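Alpha,alpha-trehalose-phosphate synthase (UDP-forming) (Burkholderia vietnamiensis, PDB 5TVG) is a family 20 glycosyltransferase of the two-domain GT-B fold, modelled here with uridine-5'-diphosphate in its nucleotide pocket. Local coordinates at residues V34-A39 with S451-T456; V304-P309 with R348-N353. One frame throughout, in Å; residues are numbered along the deposited sequence.

Contact 1. Residues V34-A39 with S451-T456; sequences VGVMDA and SVWRDT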
ATOM      1  N   VAL A  34      39.357 -10.026  -6.642  1.00 34.07           N
ATOM      2  CA  VAL A  34      40.389  -9.370  -7.439  1.00 34.84           C
ATOM      3  C   VAL A  34      41.166  -8.398  -6.564  1.00 33.92           C
ATOM      4  O   VAL A  34      42.338  -8.142  -6.828  1.00 37.40           O
ATOM      5  CB  VAL A  34      39.807  -8.739  -8.716  1.00 43.47           C
ATOM      6  CG1 VAL A  34      39.010  -7.461  -8.414  1.00 34.62           C
ATOM      7  CG2 VAL A  34      40.942  -8.520  -9.730  1.00 46.95           C
ATOM      8  N   GLY A  35      40.561  -7.921  -5.474  1.00 37.55           N
ATOM      9  CA  GLY A  35      41.273  -7.039  -4.580  1.00 32.53           C
ATOM     10  C   GLY A  35      42.381  -7.731  -3.795  1.00 38.62           C
ATOM     11  O   GLY A  35      43.449  -7.142  -3.592  1.00 36.26           O
ATOM     12  N   VAL A  36      42.174  -8.995  -3.389  1.00 33.76           N
ATOM     13  CA  VAL A  36      43.052  -9.642  -2.408  1.00 34.47           C
ATOM     14  C   VAL A  36      43.879 -10.802  -2.961  1.00 36.94           C
ATOM     15  O   VAL A  36      44.862 -11.191  -2.312  1.00 43.85           O
ATOM     16  CB  VAL A  36      42.261 -10.118  -1.167  1.00 41.18           C
ATOM     17  CG1 VAL A  36      41.550  -8.947  -0.509  1.00 31.07           C
ATOM     18  CG2 VAL A  36      41.274 -11.245  -1.530  1.00 32.08           C
ATOM     19  N   MET A  37      43.567 -11.323  -4.149  1.00 34.96           N
ATOM     20  CA  MET A  37      44.148 -12.596  -4.571  1.00 36.73           C
ATOM     21  C   MET A  37      45.671 -12.529  -4.668  1.00 39.49           C
ATOM     22  O   MET A  37      46.362 -13.480  -4.276  1.00 41.49           O
ATOM     23  CB  MET A  37      43.538 -13.042  -5.901  1.00 36.32           C
ATOM     24  CG  MET A  37      43.842 -14.493  -6.250  1.00 39.60           C
ATOM     25  SD  MET A  37      43.272 -15.686  -5.001  1.00 43.37           S
ATOM     26  CE  MET A  37      41.487 -15.468  -5.159  1.00 42.61           C
ATOM     27  N   ASP A  38      46.215 -11.440  -5.226  1.00 35.39           N
ATOM     28  CA  ASP A  38      47.666 -11.358  -5.394  1.00 40.96           C
ATOM     29  C   ASP A  38      48.386 -11.419  -4.053  1.00 35.67           C
ATOM     30  O   ASP A  38      49.435 -12.057  -3.937  1.00 36.31           O
ATOM     31  CB  ASP A  38      48.066 -10.099  -6.161  1.00 43.12           C
ATOM     32  CG  ASP A  38      47.781 -10.216  -7.653  1.00 60.35           C
ATOM     33  OD1 ASP A  38      47.688 -11.354  -8.158  1.00 66.43           O
ATOM     34  OD2 ASP A  38      47.612  -9.173  -8.319  1.00 70.47           O
ATOM     35  N   ALA A  39      47.821 -10.797  -3.025  1.00 34.73           N
ATOM     36  CA  ALA A  39      48.411 -10.919  -1.706  1.00 34.45           C
ATOM     37  C   ALA A  39      48.240 -12.339  -1.153  1.00 37.71           C
ATOM     38  O   ALA A  39      49.149 -12.865  -0.496  1.00 38.18           O
ATOM     39  CB  ALA A  39      47.802  -9.877  -0.776  1.00 33.53           C
ATOM     40  N   SER A 451      45.814  -1.882  -6.912  1.00 32.70           N
ATOM     41  CA  SER A 451      47.057  -2.304  -6.252  1.00 41.98           C
ATOM     42  C   SER A 451      47.396  -1.434  -5.049  1.00 39.69           C
ATOM     43  O   SER A 451      47.948  -1.931  -4.062  1.00 32.03           O
ATOM     44  CB  SER A 451      48.219  -2.285  -7.246  1.00 37.42           C
ATOM     45  OG  SER A 451      48.177  -3.461  -8.035  1.00 47.02           O
ATOM     46  N   VAL A 452      47.116  -0.128  -5.133  1.00 34.68           N
ATOM     47  CA  VAL A 452      47.432   0.791  -4.042  1.00 33.36           C
ATOM     48  C   VAL A 452      46.618   0.431  -2.807  1.00 30.88           C
ATOM     49  O   VAL A 452      47.124   0.439  -1.679  1.00 37.09           O
ATOM     50  CB  VAL A 452      47.193   2.259  -4.489  1.00 39.43           C
ATOM     51  CG1 VAL A 452      47.425   3.270  -3.349  1.00 30.93           C
ATOM     52  CG2 VAL A 452      48.093   2.628  -5.670  1.00 31.17           C
ATOM     53  N   TRP A 453      45.338   0.134  -2.994  1.00 30.25           N
ATOM     54  CA  TRP A 453      44.515  -0.293  -1.867  1.00 30.08           C
ATOM     55  C   TRP A 453      45.101  -1.542  -1.200  1.00 30.74           C
ATOM     56  O   TRP A 453      45.252  -1.600   0.025  1.00 30.69           O
ATOM     57  CB  TRP A 453      43.087  -0.546  -2.359  1.00 29.60           C
ATOM     58  CG  TRP A 453      42.163  -1.069  -1.347  1.00 29.47           C
ATOM     59  CD1 TRP A 453      41.570  -0.369  -0.344  1.00 29.35           C
ATOM     60  CD2 TRP A 453      41.681  -2.425  -1.240  1.00 29.52           C
ATOM     61  NE1 TRP A 453      40.740  -1.205   0.391  1.00 40.57           N
ATOM     62  CE2 TRP A 453      40.783  -2.467  -0.148  1.00 33.25           C
ATOM     63  CE3 TRP A 453      41.906  -3.600  -1.973  1.00 29.70           C
ATOM     64  CZ2 TRP A 453      40.120  -3.641   0.233  1.00 29.50           C
ATOM     65  CZ3 TRP A 453      41.242  -4.774  -1.585  1.00 29.77           C
ATOM     66  CH2 TRP A 453      40.371  -4.780  -0.491  1.00 29.68           C
ATOM     67  N   ARG A 454      45.426  -2.556  -1.996  1.00 33.02           N
ATOM     68  CA  ARG A 454      45.923  -3.801  -1.434  1.00 37.11           C
ATOM     69  C   ARG A 454      47.322  -3.631  -0.837  1.00 37.21           C
ATOM     70  O   ARG A 454      47.567  -4.046   0.299  1.00 32.01           O
ATOM     71  CB  ARG A 454      45.898  -4.887  -2.500  1.00 31.20           C
ATOM     72  CG  ARG A 454      46.604  -6.149  -2.110  1.00 31.77           C
ATOM     73  CD  ARG A 454      46.444  -7.165  -3.208  1.00 42.34           C
ATOM     74  NE  ARG A 454      47.202  -6.821  -4.400  1.00 43.30           N
ATOM     75  CZ  ARG A 454      46.675  -6.465  -5.569  1.00 49.56           C
ATOM     76  NH1 ARG A 454      45.351  -6.398  -5.741  1.00 48.45           N
ATOM     77  NH2 ARG A 454      47.483  -6.177  -6.580  1.00 43.48           N
ATOM     78  N   ASP A 455      48.258  -3.045  -1.595  1.00 34.73           N
ATOM     79  CA  ASP A 455      49.643  -2.973  -1.118  1.00 35.48           C
ATOM     80  C   ASP A 455      49.728  -2.086   0.116  1.00 37.60           C
ATOM     81  O   ASP A 455      50.420  -2.415   1.081  1.00 35.51           O
ATOM     82  CB  ASP A 455      50.577  -2.470  -2.217  1.00 32.72           C
ATOM     83  CG  ASP A 455      50.689  -3.445  -3.387  1.00 35.25           C
ATOM     84  OD1 ASP A 455      50.383  -4.634  -3.213  1.00 33.52           O
ATOM     85  OD2 ASP A 455      51.118  -3.042  -4.491  1.00 37.53           O
ATOM     86  N   THR A 456      48.963  -0.994   0.129  1.00 32.13           N
ATOM     87  CA  THR A 456      48.961  -0.087   1.275  1.00 35.80           C
ATOM     88  C   THR A 456      48.333  -0.732   2.506  1.00 32.14           C
ATOM     89  O   THR A 456      48.800  -0.515   3.621  1.00 41.60           O
ATOM     90  CB  THR A 456      48.204   1.209   0.910  1.00 45.05           C
ATOM     91  OG1 THR A 456      48.945   1.943  -0.083  1.00 43.75           O
ATOM     92  CG2 THR A 456      47.936   2.070   2.129  1.00 46.33           C
TER

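Contact 2. Residues V304-P309 with R348-N353; sequences VQIAPP and RKYERN. With UDP (uridine-5'-diphosphate), chain I.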
ATOM      1  N   VAL A 304      19.069   2.485 -20.551  1.00 36.49           N
ATOM      2  CA  VAL A 304      19.150   1.069 -20.202  1.00 31.48           C
ATOM      3  C   VAL A 304      19.535   0.973 -18.733  1.00 33.94           C
ATOM      4  O   VAL A 304      20.569   1.514 -18.320  1.00 31.18           O
ATOM      5  CB  VAL A 304      20.163   0.310 -21.082  1.00 29.88           C
ATOM      6  CG1 VAL A 304      20.434  -1.122 -20.481  1.00 28.79           C
ATOM      7  CG2 VAL A 304      19.676   0.210 -22.534  1.00 29.31           C
ATOM      8  N   GLN A 305      18.692   0.332 -17.927  1.00 28.04           N
ATOM      9  CA  GLN A 305      18.994   0.096 -16.520  1.00 32.74           C
ATOM     10  C   GLN A 305      19.048  -1.409 -16.286  1.00 35.30           C
ATOM     11  O   GLN A 305      18.008  -2.083 -16.290  1.00 28.50           O
ATOM     12  CB  GLN A 305      17.962   0.727 -15.592  1.00 30.76           C
ATOM     13  CG  GLN A 305      18.134   0.313 -14.100  1.00 27.42           C
ATOM     14  CD  GLN A 305      19.304   1.014 -13.423  1.00 34.88           C
ATOM     15  OE1 GLN A 305      19.332   2.247 -13.327  1.00 28.11           O
ATOM     16  NE2 GLN A 305      20.295   0.230 -12.956  1.00 28.68           N
ATOM     17  N   ILE A 306      20.251  -1.921 -16.093  1.00 39.46           N
ATOM     18  CA  ILE A 306      20.459  -3.289 -15.641  1.00 32.87           C
ATOM     19  C   ILE A 306      20.470  -3.235 -14.126  1.00 30.07           C
ATOM     20  O   ILE A 306      21.265  -2.493 -13.534  1.00 29.26           O
ATOM     21  CB  ILE A 306      21.773  -3.860 -16.190  1.00 37.72           C
ATOM     22  CG1 ILE A 306      21.655  -4.022 -17.709  1.00 39.10           C
ATOM     23  CG2 ILE A 306      22.138  -5.185 -15.468  1.00 33.43           C
ATOM     24  CD1 ILE A 306      22.940  -4.330 -18.392  1.00 36.54           C
ATOM     25  N   ALA A 307      19.556  -3.973 -13.504  1.00 29.07           N
ATOM     26  CA  ALA A 307      19.318  -3.905 -12.063  1.00 27.78           C
ATOM     27  C   ALA A 307      18.967  -5.299 -11.539  1.00 37.23           C
ATOM     28  O   ALA A 307      17.796  -5.624 -11.314  1.00 43.03           O
ATOM     29  CB  ALA A 307      18.202  -2.894 -11.755  1.00 27.68           C
ATOM     30  N   PRO A 308      19.960  -6.146 -11.315  1.00 34.95           N
ATOM     31  CA  PRO A 308      19.681  -7.476 -10.762  1.00 34.75           C
ATOM     32  C   PRO A 308      19.169  -7.396  -9.337  1.00 33.74           C
ATOM     33  O   PRO A 308      19.577  -6.511  -8.571  1.00 34.62           O
ATOM     34  CB  PRO A 308      21.045  -8.189 -10.826  1.00 38.53           C
ATOM     35  CG  PRO A 308      22.068  -7.061 -10.904  1.00 41.85           C
ATOM     36  CD  PRO A 308      21.389  -5.931 -11.610  1.00 35.60           C
ATOM     37  N   PRO A 309      18.240  -8.279  -8.965  1.00 37.74           N
ATOM     38  CA  PRO A 309      17.699  -8.270  -7.604  1.00 41.94           C
ATOM     39  C   PRO A 309      18.754  -8.652  -6.583  1.00 40.06           C
ATOM     40  O   PRO A 309      19.729  -9.336  -6.880  1.00 39.17           O
ATOM     41  CB  PRO A 309      16.575  -9.315  -7.655  1.00 52.02           C
ATOM     42  CG  PRO A 309      16.200  -9.376  -9.098  1.00 51.97           C
ATOM     43  CD  PRO A 309      17.485  -9.191  -9.841  1.00 46.74           C
ATOM     44  N   ARG A 348      17.980  -8.972 -15.328  1.00 45.81           N
ATOM     45  CA  ARG A 348      18.929 -10.065 -15.461  1.00 49.94           C
ATOM     46  C   ARG A 348      20.341  -9.595 -15.124  1.00 53.07           C
ATOM     47  O   ARG A 348      20.668  -8.413 -15.209  1.00 52.44           O
ATOM     48  CB  ARG A 348      18.878 -10.683 -16.848  1.00 48.18           C
ATOM     49  CG  ARG A 348      19.065  -9.736 -17.954  1.00 65.32           C
ATOM     50  CD  ARG A 348      19.005 -10.493 -19.250  1.00 78.91           C
ATOM     51  NE  ARG A 348      17.813 -11.323 -19.318  1.00 85.30           N
ATOM     52  CZ  ARG A 348      17.398 -11.918 -20.427  1.00 88.14           C
ATOM     53  NH1 ARG A 348      18.085 -11.762 -21.552  1.00 91.90           N
ATOM     54  NH2 ARG A 348      16.303 -12.661 -20.411  1.00 86.11           N
ATOM     55  N   LYS A 349      21.178 -10.552 -14.742  1.00 56.04           N
ATOM     56  CA  LYS A 349      22.591 -10.322 -14.468  1.00 51.08           C
ATOM     57  C   LYS A 349      23.409 -10.604 -15.721  1.00 47.16           C
ATOM     58  O   LYS A 349      23.026 -11.436 -16.542  1.00 48.24           O
ATOM     59  CB  LYS A 349      23.052 -11.219 -13.321  1.00 57.38           C
ATOM     60  CG  LYS A 349      24.328 -10.769 -12.627  1.00 69.06           C
ATOM     61  CD  LYS A 349      25.008 -11.949 -11.948  1.00 72.09           C
ATOM     62  CE  LYS A 349      25.457 -11.596 -10.540  1.00 76.84           C
ATOM     63  NZ  LYS A 349      26.600 -10.643 -10.521  1.00 83.35           N
ATOM     64  N   TYR A 350      24.454  -9.805 -15.938  1.00 47.47           N
ATOM     65  CA  TYR A 350      25.344  -9.996 -17.077  1.00 39.07           C
ATOM     66  C   TYR A 350      26.767 -10.216 -16.604  1.00 42.34           C
ATOM     67  O   TYR A 350      27.181  -9.705 -15.556  1.00 47.81           O
ATOM     68  CB  TYR A 350      25.324  -8.794 -18.078  1.00 33.05           C
ATOM     69  CG  TYR A 350      24.040  -8.673 -18.879  1.00 35.26           C
ATOM     70  CD1 TYR A 350      22.888  -8.132 -18.321  1.00 39.44           C
ATOM     71  CD2 TYR A 350      23.961  -9.174 -20.180  1.00 36.88           C
ATOM     72  CE1 TYR A 350      21.691  -8.028 -19.070  1.00 37.93           C
ATOM     73  CE2 TYR A 350      22.770  -9.103 -20.919  1.00 38.84           C
ATOM     74  CZ  TYR A 350      21.641  -8.530 -20.361  1.00 39.70           C
ATOM     75  OH  TYR A 350      20.468  -8.460 -21.096  1.00 43.01           O
ATOM     76  N   GLU A 351      27.505 -10.979 -17.407  1.00 40.74           N
ATOM     77  CA  GLU A 351      28.932 -11.155 -17.208  1.00 43.87           C
ATOM     78  C   GLU A 351      29.613  -9.787 -17.159  1.00 43.11           C
ATOM     79  O   GLU A 351      29.344  -8.917 -17.994  1.00 42.71           O
ATOM     80  CB  GLU A 351      29.469 -11.996 -18.366  1.00 54.49           C
ATOM     81  CG  GLU A 351      30.845 -12.602 -18.190  1.00 69.50           C
ATOM     82  CD  GLU A 351      31.407 -13.098 -19.515  1.00 74.52           C
ATOM     83  OE1 GLU A 351      30.592 -13.340 -20.448  1.00 75.23           O
ATOM     84  OE2 GLU A 351      32.656 -13.223 -19.620  1.00 71.34           O
ATOM     85  N   ARG A 352      30.496  -9.603 -16.172  1.00 40.92           N
ATOM     86  CA  ARG A 352      31.093  -8.290 -15.911  1.00 40.55           C
ATOM     87  C   ARG A 352      31.813  -7.733 -17.139  1.00 38.86           C
ATOM     88  O   ARG A 352      31.761  -6.527 -17.406  1.00 39.92           O
ATOM     89  CB  ARG A 352      32.043  -8.386 -14.718  1.00 43.25           C
ATOM     90  CG  ARG A 352      32.363  -7.074 -14.079  1.00 53.82           C
ATOM     91  CD  ARG A 352      32.933  -7.214 -12.668  1.00 52.98           C
ATOM     92  NE  ARG A 352      33.747  -6.038 -12.361  1.00 52.61           N
ATOM     93  CZ  ARG A 352      35.027  -5.943 -12.694  1.00 54.91           C
ATOM     94  NH1 ARG A 352      35.593  -6.965 -13.318  1.00 59.29           N
ATOM     95  NH2 ARG A 352      35.739  -4.847 -12.403  1.00 48.32           N
ATOM     96  N   ASN A 353      32.463  -8.588 -17.923  1.00 36.59           N
ATOM     97  CA  ASN A 353      33.110  -8.085 -19.132  1.00 40.07           C
ATOM     98  C   ASN A 353      32.096  -7.571 -20.158  1.00 44.23           C
ATOM     99  O   ASN A 353      32.404  -6.623 -20.901  1.00 40.77           O
ATOM    100  CB  ASN A 353      33.977  -9.166 -19.747  1.00 43.46           C
ATOM    101  CG  ASN A 353      35.184  -9.475 -18.893  1.00 49.54           C
ATOM    102  OD1 ASN A 353      35.716 -10.574 -18.949  1.00 52.48           O
ATOM    103  ND2 ASN A 353      35.582  -8.522 -18.048  1.00 45.96           N
TER
HETATM  104  N1  UDP I 501      28.411  -6.000 -11.173  1.00 39.26           N
HETATM  105  C2  UDP I 501      28.471  -7.044 -12.079  1.00 44.63           C
HETATM  106  N3  UDP I 501      27.268  -7.424 -12.615  1.00 57.29           N
HETATM  107  C4  UDP I 501      26.027  -6.883 -12.342  1.00 59.60           C
HETATM  108  C5  UDP I 501      26.040  -5.802 -11.384  1.00 38.70           C
HETATM  109  C6  UDP I 501      27.210  -5.415 -10.834  1.00 42.17           C
HETATM  110  O2  UDP I 501      29.518  -7.580 -12.404  1.00 54.26           O
HETATM  111  O4  UDP I 501      25.018  -7.354 -12.905  1.00 66.84           O
HETATM  112  C1' UDP I 501      29.688  -5.565 -10.562  1.00 39.46           C
HETATM  113  C2' UDP I 501      30.244  -4.219 -11.033  1.00 36.95           C
HETATM  114  O2' UDP I 501      31.084  -4.458 -12.146  1.00 34.49           O
HETATM  115  C3' UDP I 501      31.093  -3.814  -9.832  1.00 37.14           C
HETATM  116  C4' UDP I 501      30.277  -4.341  -8.660  1.00 39.38           C
HETATM  117  O4' UDP I 501      29.508  -5.451  -9.169  1.00 31.68           O
HETATM  118  O3' UDP I 501      32.428  -4.308  -9.840  1.00 33.81           O
HETATM  119  C5' UDP I 501      29.306  -3.318  -8.141  1.00 52.28           C
HETATM  120  O5' UDP I 501      30.014  -2.705  -7.066  1.00 47.06           O
HETATM  121  PA  UDP I 501      29.763  -1.212  -6.672  1.00 29.89           P
HETATM  122  O1A UDP I 501      30.927  -0.813  -5.832  1.00 31.57           O
HETATM  123  O2A UDP I 501      29.454  -0.358  -7.891  1.00 36.39           O
HETATM  124  O3A UDP I 501      28.444  -1.254  -5.775  1.00 36.62           O
HETATM  125  PB  UDP I 501      27.970  -2.436  -4.827  1.00 29.93           P
HETATM  126  O1B UDP I 501      29.269  -2.979  -4.223  1.00 38.67           O
HETATM  127  O2B UDP I 501      27.301  -1.721  -3.664  1.00 26.55           O
HETATM  128  O3B UDP I 501      27.109  -3.418  -5.544  1.00 31.09           O

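Contact 1. Residues V34-A39 with S451-T456
Arg454 reaches across to helix 31-43 and donates from NH1 to Gly35 O, at 3.0 Å and with an N-H...O angle of 175°. The acceptor lies in the guanidinium plane, whereas the donor stands above the carbonyl plane, 49° out of it. Helix 31-43 is kinked here: the N atoms of Asp38 and Ala39 make no bond to the preceding turn, and Gly35 O takes its donor from Arg454 NH1. The aliphatic part of Arg454 shares this site, with CD 3.9 Å from both Ala39 N and Ala39 CB, and the side chain sits as a knob among Gly35, Val36, Asp38 and Ala39. A bend at chi3 (70°) turns NE away from the line of the chain. NH2 is hydrogen-bonded to Tyr238 OH; Asp38 OD2, 3.5 Å from NH2, lies over one guanidinium face with the carboxylate nearly perpendicular, a salt bridge of charge alone. In GT-B fashion, helix 450-461, near the end of the chain, crosses back onto the N-terminal domain, whose strand 12-16 touches Val36 and Ala39. Trp453 points the same way: its CZ3 meets Gly35 CA edge-on at 3.8 Å, an approach that the absence of a side chain permits, and Val36 CG1 at 4.3 Å. Trp137 and Phe162 pack against the indole, while Ala39 O accepts from Thr43 OG1.

Contact 2. Residues V304-P309 with R348-N353
Ile306 and Tyr350 cross at about a right angle, and Ile306 CD1 comes obliquely to within 3.8 Å of Tyr350 CD1. Ile306 ends strand 301-306 of the parallel, Rossmann-like sheet in the C-terminal domain of this GT-B fold, and the loops after this strand and after its neighbour 343-346 line the uridine-5'-diphosphate pocket. With CG1 anti to the carbonyl carbon (chi1 -67°), the branch of Ile306 that ends in CD1 is carried toward Tyr350, and Ile306 CG2 meets Arg348 O at 3.6 Å. Phe358 packs edge-to-face with the Tyr350 ring, and Leu338 of the second subunit touches Tyr350 as well, which places this side of the contact near a subunit interface. On the strand side, Gln305 NE2 folds back to donate to Ile306 O at 2.9 Å, from above the carbonyl plane, and also donates to Asp272 OD1.

Further along, the two loops meet through Pro308 CB and Lys349 CB, 4.4 Å apart, and both residues extend to the uracil. Pro308 CG lies 3.6 Å from ligand O4 and Lys349 CG 3.5 Å from the same oxygen; these are carbon contacts.

Arg352, in the first turn of helix 352-361 after the N-cap residue Glu351, reaches the ribose with a chain extended from CG to NE. Its far end is anchored by a salt bridge from NH2 to Glu380 OE1, itself hydrogen-bonded to the ligand, and by NH1 donating to Ser28 O. NE is shared between two ribose hydroxyls, weakly in each case: ligand O2' at 3.1 Å, near the guanidinium plane, and O3' at 3.3 Å.

How the contacts relate
From the N terminus the chain forms strand 12-16 and enters helix 31-43, which carries the first half of contact 1. It completes the N-terminal sheet, then passes into the C-terminal domain, where 304-309 and 348-353 close the short loop of contact 2 around helix 315-335 and strand 343-346. Only at helix 450-461 does it return to 34-39, so contact 1 closes a loop of 411 intervening residues that encloses contact 2 entirely; the two do not cross. Contact 1 ties the last part of the chain to the N-terminal domain; contact 2 joins the end of strand 301-306 and its following loop to the loop between strand 343-346 and helix 352-361. Their centres lie 26 Å apart, yet nearest atoms approach to about 6 Å.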